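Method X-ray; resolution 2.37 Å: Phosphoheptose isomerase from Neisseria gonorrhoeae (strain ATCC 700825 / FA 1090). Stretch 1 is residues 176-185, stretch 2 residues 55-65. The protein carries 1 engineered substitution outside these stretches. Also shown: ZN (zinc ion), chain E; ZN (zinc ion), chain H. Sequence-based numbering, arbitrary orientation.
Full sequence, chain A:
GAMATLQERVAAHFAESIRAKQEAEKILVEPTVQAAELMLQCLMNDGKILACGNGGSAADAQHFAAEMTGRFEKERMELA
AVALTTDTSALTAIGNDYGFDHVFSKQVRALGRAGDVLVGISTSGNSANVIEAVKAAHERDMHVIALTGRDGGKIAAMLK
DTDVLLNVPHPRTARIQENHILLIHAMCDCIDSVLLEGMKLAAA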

# COMPACT_ATOMS: atom_id res chain seq x y z
N ILE A 176 3.58 6.55 -23.02
CA ILE A 176 4.75 6.90 -22.21
C ILE A 176 4.94 5.90 -21.07
O ILE A 176 6.05 5.41 -20.88
CB ILE A 176 4.65 8.35 -21.68
CG1 ILE A 176 4.67 9.35 -22.84
CG2 ILE A 176 5.82 8.65 -20.74
CD1 ILE A 176 3.95 10.64 -22.54
N GLN A 177 3.87 5.60 -20.32
CA GLN A 177 3.92 4.57 -19.26
C GLN A 177 4.44 3.23 -19.79
O GLN A 177 5.29 2.62 -19.17
CB GLN A 177 2.55 4.36 -18.61
CG GLN A 177 2.20 5.42 -17.56
CD GLN A 177 0.70 5.53 -17.24
OE1 GLN A 177 -0.14 4.74 -17.71
NE2 GLN A 177 0.35 6.53 -16.43
N GLU A 178 3.94 2.81 -20.95
CA GLU A 178 4.32 1.52 -21.55
C GLU A 178 5.79 1.45 -21.94
O GLU A 178 6.41 0.39 -21.79
CB GLU A 178 3.45 1.24 -22.77
CG GLU A 178 2.00 0.98 -22.42
CD GLU A 178 1.04 1.19 -23.59
OE1 GLU A 178 1.51 1.29 -24.75
OE2 GLU A 178 -0.19 1.28 -23.33
N ASN A 179 6.34 2.56 -22.44
CA ASN A 179 7.79 2.69 -22.68
C ASN A 179 8.58 2.74 -21.36
O ASN A 179 9.68 2.19 -21.27
CB ASN A 179 8.11 3.92 -23.56
CG ASN A 179 7.79 3.70 -25.02
OD1 ASN A 179 8.68 3.64 -25.87
ND2 ASN A 179 6.51 3.56 -25.32
N HIS A 180 8.04 3.40 -20.35
CA HIS A 180 8.70 3.46 -19.05
C HIS A 180 8.97 2.08 -18.44
O HIS A 180 10.06 1.83 -17.91
CB HIS A 180 7.90 4.32 -18.06
CG HIS A 180 8.05 5.80 -18.25
ND1 HIS A 180 7.27 6.71 -17.58
CD2 HIS A 180 8.91 6.52 -19.01
CE1 HIS A 180 7.63 7.93 -17.93
NE2 HIS A 180 8.62 7.84 -18.80
N ILE A 181 7.99 1.19 -18.52
CA ILE A 181 8.14 -0.14 -17.92
C ILE A 181 9.13 -1.00 -18.71
O ILE A 181 9.88 -1.77 -18.12
CB ILE A 181 6.78 -0.86 -17.69
CG1 ILE A 181 6.95 -2.02 -16.71
CG2 ILE A 181 6.14 -1.37 -18.97
CD1 ILE A 181 7.33 -1.55 -15.31
N LEU A 182 9.15 -0.85 -20.04
CA LEU A 182 10.19 -1.44 -20.87
C LEU A 182 11.57 -0.95 -20.41
O LEU A 182 12.46 -1.77 -20.18
CB LEU A 182 9.96 -1.11 -22.36
CG LEU A 182 11.11 -1.42 -23.35
CD1 LEU A 182 11.51 -2.89 -23.27
CD2 LEU A 182 10.73 -1.06 -24.77
N LEU A 183 11.72 0.37 -20.28
CA LEU A 183 12.98 0.97 -19.83
C LEU A 183 13.45 0.41 -18.49
O LEU A 183 14.61 0.05 -18.34
CB LEU A 183 12.88 2.51 -19.75
CG LEU A 183 12.82 3.27 -21.07
CD1 LEU A 183 12.57 4.75 -20.83
CD2 LEU A 183 14.10 3.10 -21.87
N ILE A 184 12.54 0.32 -17.53
CA ILE A 184 12.82 -0.28 -16.22
C ILE A 184 13.33 -1.71 -16.35
O ILE A 184 14.31 -2.07 -15.71
CB ILE A 184 11.57 -0.22 -15.30
CG1 ILE A 184 11.43 1.21 -14.77
CG2 ILE A 184 11.65 -1.24 -14.16
CD1 ILE A 184 10.10 1.52 -14.12
N HIS A 185 12.64 -2.52 -17.16
CA HIS A 185 13.02 -3.91 -17.38
C HIS A 185 14.41 -4.05 -17.98
O HIS A 185 15.17 -4.91 -17.56
CB HIS A 185 11.99 -4.63 -18.25
CG HIS A 185 10.76 -5.03 -17.51
ND1 HIS A 185 9.53 -5.19 -18.11
CD2 HIS A 185 10.56 -5.29 -16.19
CE1 HIS A 185 8.64 -5.55 -17.20
NE2 HIS A 185 9.24 -5.61 -16.03
ZN ZN E . 8.49 -6.75 -14.28
ZN ZN H . -2.02 4.11 -17.40
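Stretch 2 (55-65) GGSAADAQHFA

Stretch 2 opens with Gly55 in the N-cap position, at phi/psi 65/-124, a positive phi that by itself favours glycine. From Gly56 to Ala65 the chain is helical, and the helix runs on beyond the stretch. Its first turn is tied down by Gly55 O, which accepts a hydrogen bond from Ala58 N at 3.0 Å and a weak one from Ala59 N at 3.4 Å; the regular i to i+4 pattern then follows, from Asp60 N to Gly56 O (3.0 Å) through Ala65 N to Ala61 O (3.1 Å).

This helix lies alongside helix 176-185 and runs in the same direction. The N-to-C axes diverge by only 8° and approach to 10.5 Å, so the two remain in register along their length. CA of Gly56 lies 6.9 Å from CA of Gln177, CA of Asp60 6.6 Å from CA of Ile181, and CA of Phe64 6.5 Å from CA of Ile184. The contact buries 427 Å², both sides summed, and no direct hydrogen bond crosses it.

Packing begins at Gly56, whose CA is 3.7 Å from Gln177 NE2. The absence of a side chain is what permits this approach: an ideal CB here would point toward stretch 1 and come within 2.4 Å of Gln177 NE2, a clash. One turn on, the side chain of Asp60 (chi1 m) points toward stretch 1 and fits as a knob into the hole formed by Gln177, His180, Ile181 and Ile184. Its OD2 lies 3.9 Å from His180 CB, and its OD1 4.2 Å from Ile181 CD1. Ile184 reaches the same turn, with its CD1 4.2 Å from Asp60 CB. Farther along, Ile184 CG2 meets Phe64 CD1 at 3.9 Å, an apolar contact made at the edge of the phenyl ring, near its plane.

A water-mediated polar link crosses the interface at water 1. It donates a hydrogen bond to Asp60 OD2 at 3.0 Å and is also hydrogen-bonded to Ser57 OG at 2.7 Å and to His180 ND1 at 2.8 Å. The buried carboxylate thus gains a polar partner that also reaches His180 on the other helix.

His63, with chi1 t, points toward stretch 1 and makes two kinds of contact. Ile181 CD1 sits over one face of its imidazole, 3.7 Å from the ring centroid and 14° off the normal, in a CH-pi interaction. The same ring also binds the chain E zinc through His63 NE2 at 2.2 Å, matched by His185 NE2 at 2.2 Å from the other helix. Shared coordination explains why His63 NE2 and His185 NE2 lie 3.3 Å apart without a hydrogen bond; the two rings meet obliquely, their planes at 64°. Two further ligands come from elsewhere in the structure. The zinc therefore clamps the helices together near the end of the contact. Gln177 OE1 binds the chain H zinc at 2.0 Å.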

# COMPACT_ATOMS: atom_id res chain seq x y z
N GLY A 55 0.13 8.01 -9.98
CA GLY A 55 -0.80 7.25 -10.83
C GLY A 55 -0.22 5.96 -11.34
O GLY A 55 0.25 5.12 -10.55
N GLY A 56 -0.22 5.78 -12.65
CA GLY A 56 0.47 4.65 -13.28
C GLY A 56 1.96 4.61 -12.96
O GLY A 56 2.56 3.54 -12.92
N SER A 57 2.55 5.77 -12.73
CA SER A 57 3.96 5.85 -12.38
C SER A 57 4.25 5.43 -10.95
O SER A 57 5.40 5.10 -10.63
CB SER A 57 4.49 7.25 -12.62
OG SER A 57 4.19 7.67 -13.94
N ALA A 58 3.24 5.47 -10.07
CA ALA A 58 3.38 4.97 -8.70
C ALA A 58 3.46 3.46 -8.75
O ALA A 58 4.27 2.88 -8.06
CB ALA A 58 2.21 5.41 -7.83
N ALA A 59 2.60 2.86 -9.57
CA ALA A 59 2.68 1.44 -9.89
C ALA A 59 4.05 1.06 -10.47
O ALA A 59 4.61 0.04 -10.08
CB ALA A 59 1.57 1.05 -10.87
N ASP A 60 4.58 1.87 -11.37
CA ASP A 60 5.91 1.61 -11.94
C ASP A 60 7.02 1.68 -10.89
O ASP A 60 7.93 0.87 -10.91
CB ASP A 60 6.20 2.56 -13.10
CG ASP A 60 5.30 2.31 -14.32
OD1 ASP A 60 4.49 1.35 -14.29
OD2 ASP A 60 5.39 3.07 -15.31
N ALA A 61 6.94 2.64 -9.97
CA ALA A 61 7.94 2.77 -8.93
C ALA A 61 8.00 1.52 -8.06
O ALA A 61 9.10 1.02 -7.79
CB ALA A 61 7.66 4.00 -8.06
N GLN A 62 6.84 1.01 -7.63
CA GLN A 62 6.83 -0.17 -6.75
C GLN A 62 7.14 -1.47 -7.51
O GLN A 62 7.65 -2.41 -6.91
CB GLN A 62 5.54 -0.26 -5.89
CG GLN A 62 4.25 -0.69 -6.57
CD GLN A 62 3.13 -0.90 -5.56
OE1 GLN A 62 2.81 -0.01 -4.76
NE2 GLN A 62 2.52 -2.09 -5.60
N HIS A 63 6.83 -1.51 -8.81
CA HIS A 63 7.24 -2.59 -9.73
C HIS A 63 8.77 -2.66 -9.83
O HIS A 63 9.36 -3.72 -9.65
CB HIS A 63 6.62 -2.33 -11.12
CG HIS A 63 6.77 -3.45 -12.11
ND1 HIS A 63 5.76 -3.77 -13.00
CD2 HIS A 63 7.79 -4.30 -12.38
CE1 HIS A 63 6.15 -4.77 -13.77
NE2 HIS A 63 7.38 -5.11 -13.41
N PHE A 64 9.41 -1.53 -10.11
CA PHE A 64 10.88 -1.42 -10.11
C PHE A 64 11.52 -1.90 -8.80
O PHE A 64 12.38 -2.75 -8.82
CB PHE A 64 11.30 0.01 -10.39
CG PHE A 64 12.76 0.25 -10.17
CD1 PHE A 64 13.70 -0.34 -11.00
CD2 PHE A 64 13.20 1.06 -9.12
CE1 PHE A 64 15.05 -0.13 -10.81
CE2 PHE A 64 14.55 1.28 -8.92
CZ PHE A 64 15.48 0.68 -9.76
N ALA A 65 11.08 -1.35 -7.68
CA ALA A 65 11.61 -1.71 -6.36
C ALA A 65 11.40 -3.19 -6.01
O ALA A 65 12.28 -3.81 -5.42
CB ALA A 65 11.00 -0.83 -5.28
O HOH W 1 5.32 6.02 -15.72